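PDB 2P9B: possible prolidase, which is probably a hydrolase of the amidohydrolase family, acting on carbon-nitrogen bonds other than peptide bonds. Local coordinates for residues Ala15-Thr20 and Ala48-Thr53; Ile68-Leu73 and Glu373-Ala378; Thr116-Ala121 and Gly152-Pro157; Leu165-Glu170 and Ala174-Leu179; Leu299-Leu304 and Glu317-Val322. All coordinates share one frame; numbering follows the deposited sequence.

Contact 1 (Ala15-Thr20 and Ala48-Thr53); sequences ALAHAT and APSIET
Ser50 meets His18 twice, through its hydroxyl at the backbone and through its CB at the ring. His18 N donates to Ser50 OG at 3.0 Å, with 154° at the hydrogen, so the bond is moderately bent. It can form because OG stands beside the backbone N of its own residue and opposite the carbonyl carbon (chi1 -59°), facing the main chain of His18. The methylene then falls obliquely to the imidazole, Ser50 CB lying 3.7 Å from His18 ND1. Ala17 CB takes one face of the same ring, offset toward its rim, and also lies 4.1 Å from Ser50 OG. Ser50 OG is also hydrogen-bonded to Thr35 OG1, while His18 ND1 has its polar partner in Asn33 OD1. The backbone of His18 has a positive phi (62°), and His18 and Ala19 both face Met34, as in a G1 beta bulge, where the chain turns a corner between two sheets. In the small four-stranded sheet, strand 34-38 runs between strands 14-17 and 44-49, so the contact joins the ends of two strands that are not direct neighbours. Strand 60-63 pairs with the other edge of 14-17, while 19-22 leaves to lie beside strand 68-78.

Contact 2 (Ile68-Leu73 and Glu373-Ala378); sequences IVMPGL and EALHAA
Met70 and Leu375 meet where helix 371-385 covers strand 68-78 in an amidohydrolase, a family with a TIM-barrel-type fold; here the strand lies between strands 19-22 and 403-406. The interface between the two segments is purely apolar. Its first element is a crossing of long side chains at about a right angle: Met70, a selenomethionine, brings its terminal CE to 3.7 Å from Leu375 CD2, and SE lies 4.0 Å from that same Leu375 CD2. One leucine branch therefore receives the whole end of the Met70 chain. Met70 CG is held between the backbone N and the carbonyl carbon (chi1 65°), and a bend at chi3 (-75°) brings the methyl round to the helix.

No hydrogen bond crosses between the segments; each is held by bonds of its own. In the strand, Val69 pairs with Thr20 and Val22, whereas Met70 pairs with Leu404 and Gly72 with Asp402, so the strand is held between a parallel and an antiparallel neighbour. In the helix, Ala378 N donates to Ala374 O at 3.0 Å, and His376 ND1 is hydrogen-bonded to Gly24 O.

Further apolar packing widens the layer: Met70 and Leu73 both touch Leu404, while Leu375 and Ala378 both touch Leu360 of helix 356-367. The second direct meeting lies where the backbones come nearest, at Leu73 and Ala378. There a single leucine branch touches the alanine methyl, Leu73 CD2 to Ala378 CB being 3.9 Å.

Contact 3 (Thr116-Ala121 and Gly152-Pro157); sequences TVKHNA and GQILGP
Ala121 N donates to Val117 O at 3.0 Å, the shortest backbone bond within the helical segment, and this turn of helix 113-126 presents Ala121 to the ring of Pro157. The carbonyl of Ala121 is what the ring approaches most closely: Pro157 CD lies 3.6 Å and Pro157 CG 3.8 Å from Ala121 O. The methyl joins in at a longer range, Ala121 CB to Pro157 CD being 4.2 Å. No hydrogen bond crosses between the segments.

Helix 113-126 connects strand 68-78 to the parallel, adjacent strand 129-134, a beta-alpha-beta crossover of the TIM-barrel type. The 152-157 segment leaves the following helix, 141-150, through a Schellman motif at Gly152 (phi 84°) and leads to strand 158-160, the next parallel neighbour.

Farther out, Lys118 and Ile154 cross at about a right angle. Lys118 CD touches Ile154 CG2 at 3.8 Å, so the aliphatic part of the lysine, not its amine, makes the contact. Its chain starts extended, CG opposite the backbone N (chi1 -175°), then bends at chi3 (72°). Leu145 of helix 141-150 touches both Lys118 and Ala121, and Gln148 of the same helix touches Ile154.

Contact 4 (Leu165-Glu170 and Ala174-Leu179); sequences LMAIPE and APLIAL
Ile177 N donates to Leu165 O at 2.8 Å, a nearly straight bond (167° at the hydrogen). Two more backbone bonds follow: Ala167 N to Ile177 O at 3.2 Å, and Leu179 N to Ala167 O at 3.0 Å. Alternation of this kind, Ile177 spanning Leu165 and Ala167 while Ala167 spans Ile177 and Leu179, is that of a parallel strand pair. CA-H...O contacts reinforce it, as from Ala178 CA to Ala167 O. Beside the Leu165-Leu176 pair one water bridges the segments, accepting from Leu165 N at 3.0 Å and donating to Pro175 O at 2.8 Å.

Outside the backbone, Leu165 CD1 rests on Leu176 CB at 3.7 Å, and Pro169 CD on Ala178 CB at 3.8 Å. On the face of Met166 and Ile177, the selenomethionine Met166 bends at chi3 (69°), which brings CE to Leu179 CD2 (4.1 Å), the two side chains crossing at a slant. Both Met166 and Ile177 touch Ala190 of helix 184-196, and the backbone of Met166 pairs with Lys203 and Ala205 at strand 202-205. Between the segments the polar bonds are all made by main chain and water, so the polar link is independent of side-chain chemistry and the side chains add apolar packing.

Contact 5 (Leu299-Leu304 and Glu317-Val322); sequences LPLTLL and ENSKNV
Thr302 packs its methyl against the backbone of Ser319 and Lys320 where two helices cross, 295-303 and 313-335, in the helical surround of the amidohydrolase barrel. The axes of the short segments approach to 8.9 Å with a crossing angle of -125°, so the helices cross steeply, their directions nearer to perpendicular than to antiparallel, in touch around a few residues. Thr302 CG2 lies 3.8 Å from Ser319 O and equally 3.8 Å from Lys320 CA, bedding between two successive residues of the facing helix. Lys320 adds the root of its side chain, CG being 4.1 Å from Thr302 CG2. The threonine is turned with CG2 opposite its carbonyl carbon and OG1 between that carbon and the backbone N (chi1 65°), which puts the methyl, not the hydroxyl, at the interface.

Beside it, Leu301 CD1 is 3.9 Å from Ser319 OG, a van der Waals approach. The hydroxyl has its polar partner in its own helix: Ser319 OG is hydrogen-bonded to Gln315 O, which holds it in place beside the leucine.

Outside this shell, Thr302 also touches Val323, one turn further along helix 313-335, and Ser319 touches Thr211. Tyr449 of helix 439-449 packs on Leu299, Pro300 and Leu303. The shorter helix is kinked: Pro300 N, as a proline nitrogen, has no hydrogen to donate, and Leu301 N too lacks a bond to the turn before. Past that kink the turn carrying Thr302 closes on one carbonyl, Leu299 O, which accepts from Leu303 N at 2.9 Å and from Thr302 N at 3.0 Å.

How the contacts relate
Contacts 1 and 2 touch, their centres about 19 Å apart: strands 19-22 and 68-78 are neighbours in one sheet, and Thr20 O probably bonds Val69 N at 2.9 Å. Here the chain passes from the small sheet of contact 1 into the larger one, which reaches the barrel strands. Contacts 3, 4 and 5 follow one another along the chain, all between the two segments of contact 2, which joins positions some 300 residues apart and so brings an early strand against a late helix. Contact 3 uses the helix directly after strand 68-78. Contacts 4 and 5, about 24 Å apart between centres, lie on the opposite side of the chain's centre from contact 1.

Contact 1 (Ala15-Thr20 and Ala48-Thr53)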
# COMPACT_ATOMS: atom_id res chain seq x y z
N ALA A 15 -4.87 27.65 -1.01
CA ALA A 15 -3.45 27.71 -1.35
C ALA A 15 -2.64 27.49 -0.08
O ALA A 15 -2.87 28.16 0.93
CB ALA A 15 -3.11 29.05 -1.97
N LEU A 16 -1.72 26.54 -0.13
CA LEU A 16 -0.85 26.25 1.01
C LEU A 16 0.47 26.92 0.67
O LEU A 16 1.15 26.50 -0.26
CB LEU A 16 -0.64 24.74 1.15
CG LEU A 16 0.38 24.29 2.20
CD1 LEU A 16 -0.10 24.67 3.59
CD2 LEU A 16 0.57 22.78 2.09
N ALA A 17 0.83 27.96 1.42
CA ALA A 17 2.06 28.70 1.13
C ALA A 17 3.20 28.57 2.13
O ALA A 17 3.02 28.14 3.27
CB ALA A 17 1.72 30.17 0.94
N HIS A 18 4.39 28.96 1.66
CA HIS A 18 5.61 28.96 2.46
C HIS A 18 6.06 27.60 2.97
O HIS A 18 6.74 27.50 3.99
CB HIS A 18 5.45 29.92 3.64
CG HIS A 18 5.00 31.29 3.23
ND1 HIS A 18 5.71 32.07 2.33
CD2 HIS A 18 3.91 32.01 3.57
CE1 HIS A 18 5.07 33.21 2.14
NE2 HIS A 18 3.98 33.20 2.88
N ALA A 19 5.69 26.55 2.25
CA ALA A 19 6.06 25.21 2.68
C ALA A 19 7.30 24.70 1.96
O ALA A 19 7.64 25.16 0.87
CB ALA A 19 4.91 24.25 2.46
N THR A 20 7.97 23.75 2.59
CA THR A 20 9.13 23.10 2.00
C THR A 20 8.56 21.82 1.41
O THR A 20 7.99 21.00 2.13
CB THR A 20 10.19 22.72 3.05
OG1 THR A 20 10.73 23.90 3.65
CG2 THR A 20 11.30 21.92 2.40
N ALA A 48 4.51 26.53 -7.18
CA ALA A 48 5.58 27.47 -7.49
C ALA A 48 6.06 28.25 -6.27
O ALA A 48 5.41 28.25 -5.23
CB ALA A 48 5.09 28.44 -8.56
N PRO A 49 7.22 28.92 -6.39
CA PRO A 49 7.77 29.71 -5.28
C PRO A 49 6.69 30.65 -4.76
O PRO A 49 6.00 31.31 -5.53
CB PRO A 49 8.92 30.46 -5.93
CG PRO A 49 9.42 29.47 -6.94
CD PRO A 49 8.12 28.96 -7.55
N SER A 50 6.54 30.70 -3.44
CA SER A 50 5.53 31.53 -2.81
C SER A 50 5.67 33.01 -3.17
O SER A 50 4.67 33.70 -3.39
CB SER A 50 5.60 31.37 -1.29
OG SER A 50 5.39 30.02 -0.91
N ILE A 51 6.90 33.49 -3.23
CA ILE A 51 7.14 34.90 -3.52
C ILE A 51 6.52 35.38 -4.83
O ILE A 51 6.17 36.56 -4.96
CB ILE A 51 8.65 35.20 -3.53
CG1 ILE A 51 8.88 36.71 -3.53
CG2 ILE A 51 9.30 34.57 -4.74
CD1 ILE A 51 10.33 37.10 -3.30
N GLU A 52 6.37 34.49 -5.80
CA GLU A 52 5.82 34.88 -7.10
C GLU A 52 4.40 34.38 -7.33
O GLU A 52 3.82 34.62 -8.39
CB GLU A 52 6.71 34.36 -8.23
CG GLU A 52 6.87 32.85 -8.22
CD GLU A 52 7.69 32.31 -9.38
OE1 GLU A 52 8.79 32.84 -9.64
OE2 GLU A 52 7.24 31.35 -10.03
N THR A 53 3.84 33.71 -6.34
CA THR A 53 2.51 33.16 -6.49
C THR A 53 1.44 33.92 -5.73
O THR A 53 1.44 33.94 -4.50
CB THR A 53 2.49 31.68 -6.04
OG1 THR A 53 3.53 30.97 -6.73
CG2 THR A 53 1.15 31.04 -6.37

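Contact 2 (Ile68-Leu73 and Glu373-Ala378)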
# COMPACT_ATOMS: atom_id res chain seq x y z
N ILE A 68 6.54 20.89 6.21
CA ILE A 68 6.99 20.15 5.03
C ILE A 68 5.73 19.58 4.40
O ILE A 68 4.83 19.14 5.11
CB ILE A 68 7.92 18.97 5.42
CG1 ILE A 68 9.37 19.45 5.57
CG2 ILE A 68 7.86 17.87 4.35
CD1 ILE A 68 9.59 20.38 6.73
N VAL A 69 5.64 19.62 3.08
CA VAL A 69 4.48 19.04 2.41
C VAL A 69 5.02 18.07 1.38
O VAL A 69 6.00 18.35 0.69
CB VAL A 69 3.60 20.09 1.71
CG1 VAL A 69 4.39 20.82 0.65
CG2 VAL A 69 2.37 19.41 1.09
N MSE A 70 4.38 16.90 1.29
CA MSE A 70 4.80 15.87 0.37
C MSE A 70 3.55 15.18 -0.17
O MSE A 70 2.44 15.46 0.28
CB MSE A 70 5.71 14.85 1.08
CG MSE A 70 5.04 14.02 2.21
SE MSE A 70 6.10 12.60 2.96
CE MSE A 70 5.94 11.36 1.53
N PRO A 71 3.71 14.29 -1.16
CA PRO A 71 2.53 13.60 -1.68
C PRO A 71 1.98 12.72 -0.57
O PRO A 71 2.73 12.29 0.31
CB PRO A 71 3.09 12.75 -2.83
CG PRO A 71 4.31 13.53 -3.28
CD PRO A 71 4.91 13.96 -1.96
N GLY A 72 0.68 12.44 -0.60
CA GLY A 72 0.13 11.58 0.44
C GLY A 72 0.75 10.20 0.36
O GLY A 72 1.15 9.75 -0.72
N LEU A 73 0.87 9.52 1.50
CA LEU A 73 1.44 8.17 1.47
C LEU A 73 0.43 7.23 0.83
O LEU A 73 -0.76 7.51 0.80
CB LEU A 73 1.75 7.68 2.90
CG LEU A 73 2.89 8.39 3.65
CD1 LEU A 73 3.00 7.84 5.06
CD2 LEU A 73 4.20 8.18 2.88
N GLU A 373 14.69 7.09 -1.29
CA GLU A 373 14.14 6.00 -2.09
C GLU A 373 12.90 5.40 -1.44
O GLU A 373 11.98 4.97 -2.13
CB GLU A 373 15.20 4.90 -2.28
CG GLU A 373 16.43 5.39 -3.02
CD GLU A 373 17.50 4.33 -3.11
OE1 GLU A 373 17.68 3.57 -2.13
OE2 GLU A 373 18.18 4.26 -4.16
N ALA A 374 12.87 5.37 -0.11
CA ALA A 374 11.72 4.84 0.60
C ALA A 374 10.52 5.77 0.41
O ALA A 374 9.39 5.31 0.22
CB ALA A 374 12.04 4.69 2.08
N LEU A 375 10.75 7.07 0.49
CA LEU A 375 9.68 8.04 0.30
C LEU A 375 9.16 7.96 -1.14
O LEU A 375 7.97 8.13 -1.41
CB LEU A 375 10.18 9.46 0.61
CG LEU A 375 10.41 9.72 2.09
CD1 LEU A 375 11.25 10.98 2.27
CD2 LEU A 375 9.05 9.86 2.80
N HIS A 376 10.08 7.69 -2.07
CA HIS A 376 9.74 7.57 -3.48
C HIS A 376 8.90 6.31 -3.72
O HIS A 376 7.97 6.31 -4.53
CB HIS A 376 11.04 7.51 -4.30
CG HIS A 376 10.83 7.39 -5.77
ND1 HIS A 376 10.15 8.34 -6.51
CD2 HIS A 376 11.25 6.45 -6.66
CE1 HIS A 376 10.17 7.99 -7.79
NE2 HIS A 376 10.83 6.85 -7.90
N ALA A 377 9.22 5.24 -3.00
CA ALA A 377 8.51 3.97 -3.11
C ALA A 377 7.09 4.09 -2.57
O ALA A 377 6.15 3.54 -3.13
CB ALA A 377 9.27 2.88 -2.36
N ALA A 378 6.94 4.84 -1.48
CA ALA A 378 5.64 5.02 -0.84
C ALA A 378 4.70 5.94 -1.61
O ALA A 378 3.50 5.95 -1.35
CB ALA A 378 5.82 5.54 0.58

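Contact 3 (Thr116-Ala121 and Gly152-Pro157)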
# COMPACT_ATOMS: atom_id res chain seq x y z
N THR A 116 -17.15 -0.52 10.67
CA THR A 116 -15.80 -1.00 10.92
C THR A 116 -14.85 -0.66 9.78
O THR A 116 -13.76 -0.14 10.01
CB THR A 116 -15.79 -2.52 11.16
OG1 THR A 116 -16.50 -2.81 12.37
CG2 THR A 116 -14.36 -3.03 11.28
N VAL A 117 -15.26 -0.96 8.55
CA VAL A 117 -14.38 -0.67 7.42
C VAL A 117 -14.18 0.82 7.20
O VAL A 117 -13.10 1.26 6.81
CB VAL A 117 -14.89 -1.33 6.11
CG1 VAL A 117 -14.93 -2.84 6.29
CG2 VAL A 117 -16.24 -0.78 5.73
N LYS A 118 -15.22 1.61 7.47
CA LYS A 118 -15.10 3.05 7.31
C LYS A 118 -14.14 3.59 8.37
O LYS A 118 -13.33 4.47 8.09
CB LYS A 118 -16.47 3.74 7.42
CG LYS A 118 -16.40 5.24 7.13
CD LYS A 118 -17.77 5.90 7.00
CE LYS A 118 -18.48 6.03 8.34
NZ LYS A 118 -19.76 6.78 8.21
N HIS A 119 -14.24 3.06 9.59
CA HIS A 119 -13.37 3.51 10.68
C HIS A 119 -11.91 3.26 10.34
O HIS A 119 -11.07 4.15 10.51
CB HIS A 119 -13.70 2.77 11.98
CG HIS A 119 -12.73 3.06 13.08
ND1 HIS A 119 -12.66 4.28 13.71
CD2 HIS A 119 -11.76 2.30 13.64
CE1 HIS A 119 -11.70 4.27 14.61
NE2 HIS A 119 -11.13 3.07 14.59
N ASN A 120 -11.60 2.05 9.88
CA ASN A 120 -10.23 1.71 9.55
C ASN A 120 -9.70 2.50 8.37
O ASN A 120 -8.53 2.90 8.35
CB ASN A 120 -10.09 0.20 9.32
CG ASN A 120 -10.20 -0.59 10.61
OD1 ASN A 120 -9.61 -0.23 11.63
ND2 ASN A 120 -10.95 -1.69 10.57
N ALA A 121 -10.55 2.74 7.38
CA ALA A 121 -10.13 3.52 6.21
C ALA A 121 -9.84 4.95 6.68
O ALA A 121 -8.92 5.60 6.19
CB ALA A 121 -11.23 3.53 5.15
N GLY A 152 -18.30 11.20 -3.39
CA GLY A 152 -18.18 12.37 -2.54
C GLY A 152 -19.12 12.37 -1.35
O GLY A 152 -19.30 13.40 -0.69
N GLN A 153 -19.71 11.22 -1.06
CA GLN A 153 -20.64 11.09 0.06
C GLN A 153 -19.94 10.89 1.39
O GLN A 153 -20.48 11.23 2.44
CB GLN A 153 -21.56 9.89 -0.18
CG GLN A 153 -22.31 9.92 -1.49
CD GLN A 153 -23.00 8.60 -1.76
OE1 GLN A 153 -23.81 8.14 -0.95
NE2 GLN A 153 -22.69 7.99 -2.90
N ILE A 154 -18.74 10.32 1.35
CA ILE A 154 -17.97 10.06 2.56
C ILE A 154 -16.52 10.50 2.38
O ILE A 154 -15.95 10.35 1.30
CB ILE A 154 -17.97 8.54 2.89
CG1 ILE A 154 -19.40 8.05 3.14
CG2 ILE A 154 -17.09 8.26 4.10
CD1 ILE A 154 -20.10 8.72 4.30
N LEU A 155 -15.93 11.07 3.43
CA LEU A 155 -14.54 11.50 3.38
C LEU A 155 -13.69 10.26 3.59
O LEU A 155 -13.90 9.51 4.54
CB LEU A 155 -14.24 12.51 4.50
CG LEU A 155 -12.76 12.87 4.73
CD1 LEU A 155 -12.22 13.62 3.53
CD2 LEU A 155 -12.63 13.72 5.99
N GLY A 156 -12.74 10.03 2.70
CA GLY A 156 -11.90 8.86 2.84
C GLY A 156 -10.82 8.80 1.79
O GLY A 156 -10.78 9.63 0.88
N PRO A 157 -9.92 7.81 1.89
CA PRO A 157 -8.84 7.65 0.92
C PRO A 157 -9.34 7.05 -0.39
O PRO A 157 -10.45 6.52 -0.46
CB PRO A 157 -7.89 6.70 1.64
CG PRO A 157 -8.85 5.79 2.37
CD PRO A 157 -9.85 6.78 2.94

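Contact 4 (Leu165-Glu170 and Ala174-Leu179)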
# COMPACT_ATOMS: atom_id res chain seq x y z
N LEU A 165 -10.40 -12.46 -1.04
CA LEU A 165 -9.25 -13.00 -1.75
C LEU A 165 -9.60 -14.41 -2.22
O LEU A 165 -10.52 -15.03 -1.70
CB LEU A 165 -8.00 -13.02 -0.86
CG LEU A 165 -7.95 -13.90 0.39
CD1 LEU A 165 -7.67 -15.34 -0.00
CD2 LEU A 165 -6.85 -13.39 1.30
N MSE A 166 -8.87 -14.89 -3.21
CA MSE A 166 -9.10 -16.22 -3.75
C MSE A 166 -8.00 -17.15 -3.30
O MSE A 166 -6.82 -16.81 -3.37
CB MSE A 166 -9.14 -16.17 -5.27
CG MSE A 166 -10.12 -15.14 -5.80
SE MSE A 166 -9.97 -14.87 -7.69
CE MSE A 166 -10.66 -16.63 -8.25
N ALA A 167 -8.38 -18.33 -2.83
CA ALA A 167 -7.38 -19.28 -2.36
C ALA A 167 -7.96 -20.65 -2.08
O ALA A 167 -9.18 -20.83 -2.05
CB ALA A 167 -6.73 -18.75 -1.09
N ILE A 168 -7.07 -21.61 -1.89
CA ILE A 168 -7.47 -22.96 -1.55
C ILE A 168 -7.73 -22.87 -0.05
O ILE A 168 -6.85 -22.43 0.70
CB ILE A 168 -6.33 -23.95 -1.84
CG1 ILE A 168 -5.95 -23.87 -3.32
CG2 ILE A 168 -6.75 -25.36 -1.45
CD1 ILE A 168 -4.80 -24.77 -3.72
N PRO A 169 -8.93 -23.25 0.41
CA PRO A 169 -9.23 -23.17 1.84
C PRO A 169 -8.25 -23.95 2.70
O PRO A 169 -7.77 -25.02 2.31
CB PRO A 169 -10.67 -23.71 1.92
CG PRO A 169 -10.78 -24.61 0.73
CD PRO A 169 -10.05 -23.84 -0.34
N GLU A 170 -7.94 -23.41 3.88
CA GLU A 170 -7.00 -24.04 4.80
C GLU A 170 -7.64 -24.34 6.15
O GLU A 170 -6.97 -24.85 7.06
CB GLU A 170 -5.78 -23.14 4.98
CG GLU A 170 -5.05 -22.79 3.68
CD GLU A 170 -4.30 -23.97 3.08
OE1 GLU A 170 -4.92 -25.03 2.85
OE2 GLU A 170 -3.08 -23.84 2.83
N ALA A 174 -10.99 -18.07 7.68
CA ALA A 174 -10.73 -16.80 7.03
C ALA A 174 -11.70 -16.57 5.88
O ALA A 174 -12.17 -17.51 5.25
CB ALA A 174 -9.30 -16.77 6.50
N PRO A 175 -12.04 -15.30 5.61
CA PRO A 175 -12.96 -15.00 4.52
C PRO A 175 -12.24 -15.11 3.18
O PRO A 175 -11.10 -14.64 3.05
CB PRO A 175 -13.40 -13.57 4.82
CG PRO A 175 -12.18 -12.98 5.46
CD PRO A 175 -11.73 -14.08 6.39
N LEU A 176 -12.87 -15.75 2.21
CA LEU A 176 -12.26 -15.92 0.90
C LEU A 176 -13.18 -16.65 -0.07
O LEU A 176 -14.21 -17.19 0.33
CB LEU A 176 -10.94 -16.69 1.03
CG LEU A 176 -10.95 -18.05 1.76
CD1 LEU A 176 -11.47 -19.12 0.83
CD2 LEU A 176 -9.54 -18.40 2.22
N ILE A 177 -12.82 -16.62 -1.34
CA ILE A 177 -13.58 -17.33 -2.36
C ILE A 177 -12.74 -18.59 -2.48
O ILE A 177 -11.59 -18.55 -2.93
CB ILE A 177 -13.61 -16.57 -3.70
CG1 ILE A 177 -14.42 -15.28 -3.53
CG2 ILE A 177 -14.26 -17.44 -4.76
CD1 ILE A 177 -14.45 -14.42 -4.77
N ALA A 178 -13.30 -19.71 -2.04
CA ALA A 178 -12.60 -20.98 -2.03
C ALA A 178 -12.51 -21.67 -3.38
O ALA A 178 -13.52 -21.90 -4.05
CB ALA A 178 -13.26 -21.92 -1.01
N LEU A 179 -11.28 -22.00 -3.77
CA LEU A 179 -11.02 -22.71 -5.01
C LEU A 179 -10.68 -24.12 -4.53
O LEU A 179 -9.62 -24.35 -3.94
CB LEU A 179 -9.84 -22.09 -5.76
CG LEU A 179 -10.03 -20.63 -6.17
CD1 LEU A 179 -8.79 -20.14 -6.92
CD2 LEU A 179 -11.27 -20.49 -7.04
O HOH W 1 -10.74 -12.09 1.88

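Contact 5 (Leu299-Leu304 and Glu317-Val322)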
# COMPACT_ATOMS: atom_id res chain seq x y z
N LEU A 299 8.25 -9.25 10.22
CA LEU A 299 9.19 -8.99 11.30
C LEU A 299 8.69 -9.12 12.73
O LEU A 299 9.41 -9.61 13.60
CB LEU A 299 9.86 -7.63 11.10
CG LEU A 299 10.91 -7.62 9.99
CD1 LEU A 299 11.37 -6.19 9.72
CD2 LEU A 299 12.09 -8.49 10.41
N PRO A 300 7.45 -8.68 13.01
CA PRO A 300 6.94 -8.80 14.38
C PRO A 300 6.99 -10.23 14.91
O PRO A 300 7.31 -10.47 16.07
CB PRO A 300 5.51 -8.28 14.26
CG PRO A 300 5.63 -7.24 13.19
CD PRO A 300 6.50 -7.93 12.17
N LEU A 301 6.68 -11.19 14.04
CA LEU A 301 6.67 -12.60 14.43
C LEU A 301 8.04 -13.14 14.79
O LEU A 301 8.14 -14.13 15.52
CB LEU A 301 6.07 -13.44 13.30
CG LEU A 301 4.62 -13.12 12.94
CD1 LEU A 301 4.21 -13.92 11.72
CD2 LEU A 301 3.71 -13.43 14.12
N THR A 302 9.10 -12.52 14.29
CA THR A 302 10.45 -12.98 14.58
C THR A 302 11.18 -12.13 15.61
O THR A 302 12.16 -12.58 16.21
CB THR A 302 11.32 -13.02 13.30
OG1 THR A 302 11.50 -11.69 12.79
CG2 THR A 302 10.66 -13.89 12.23
N LEU A 303 10.71 -10.91 15.83
CA LEU A 303 11.36 -10.01 16.80
C LEU A 303 10.70 -10.03 18.18
O LEU A 303 11.35 -9.73 19.17
CB LEU A 303 11.37 -8.58 16.26
CG LEU A 303 12.13 -8.33 14.96
CD1 LEU A 303 11.91 -6.90 14.51
CD2 LEU A 303 13.61 -8.61 15.15
N LEU A 304 9.42 -10.37 18.23
CA LEU A 304 8.70 -10.42 19.49
C LEU A 304 8.72 -11.84 20.05
O LEU A 304 8.76 -12.81 19.29
CB LEU A 304 7.25 -9.96 19.29
CG LEU A 304 7.04 -8.52 18.81
CD1 LEU A 304 5.58 -8.31 18.44
CD2 LEU A 304 7.46 -7.54 19.89
N GLU A 317 9.77 -20.97 13.75
CA GLU A 317 10.83 -21.43 12.85
C GLU A 317 10.42 -21.12 11.42
O GLU A 317 11.22 -20.64 10.62
CB GLU A 317 11.06 -22.93 13.03
CG GLU A 317 12.12 -23.53 12.12
CD GLU A 317 13.46 -22.82 12.23
OE1 GLU A 317 13.81 -22.37 13.34
OE2 GLU A 317 14.17 -22.71 11.20
N ASN A 318 9.16 -21.41 11.08
CA ASN A 318 8.67 -21.14 9.74
C ASN A 318 8.79 -19.64 9.45
O ASN A 318 9.27 -19.24 8.39
CB ASN A 318 7.20 -21.57 9.59
CG ASN A 318 7.04 -23.08 9.51
OD1 ASN A 318 7.95 -23.79 9.08
ND2 ASN A 318 5.86 -23.57 9.89
N SER A 319 8.35 -18.83 10.40
CA SER A 319 8.40 -17.38 10.28
C SER A 319 9.81 -16.87 10.04
O SER A 319 10.03 -16.01 9.19
CB SER A 319 7.81 -16.73 11.53
OG SER A 319 6.44 -17.06 11.67
N LYS A 320 10.78 -17.39 10.79
CA LYS A 320 12.16 -16.97 10.63
C LYS A 320 12.65 -17.27 9.21
O LYS A 320 13.32 -16.45 8.59
CB LYS A 320 13.08 -17.66 11.65
CG LYS A 320 12.80 -17.30 13.11
CD LYS A 320 13.75 -18.03 14.05
CE LYS A 320 13.51 -17.64 15.51
NZ LYS A 320 13.69 -16.17 15.72
N ASN A 321 12.30 -18.44 8.69
CA ASN A 321 12.74 -18.79 7.34
C ASN A 321 12.07 -17.92 6.28
O ASN A 321 12.72 -17.46 5.35
CB ASN A 321 12.47 -20.27 7.05
CG ASN A 321 13.22 -21.19 8.00
OD1 ASN A 321 14.21 -20.80 8.61
ND2 ASN A 321 12.74 -22.42 8.13
N VAL A 322 10.78 -17.68 6.43
CA VAL A 322 10.06 -16.83 5.48
C VAL A 322 10.51 -15.37 5.54
O VAL A 322 10.72 -14.75 4.50
CB VAL A 322 8.54 -16.88 5.74
CG1 VAL A 322 7.84 -15.70 5.03
CG2 VAL A 322 7.97 -18.20 5.25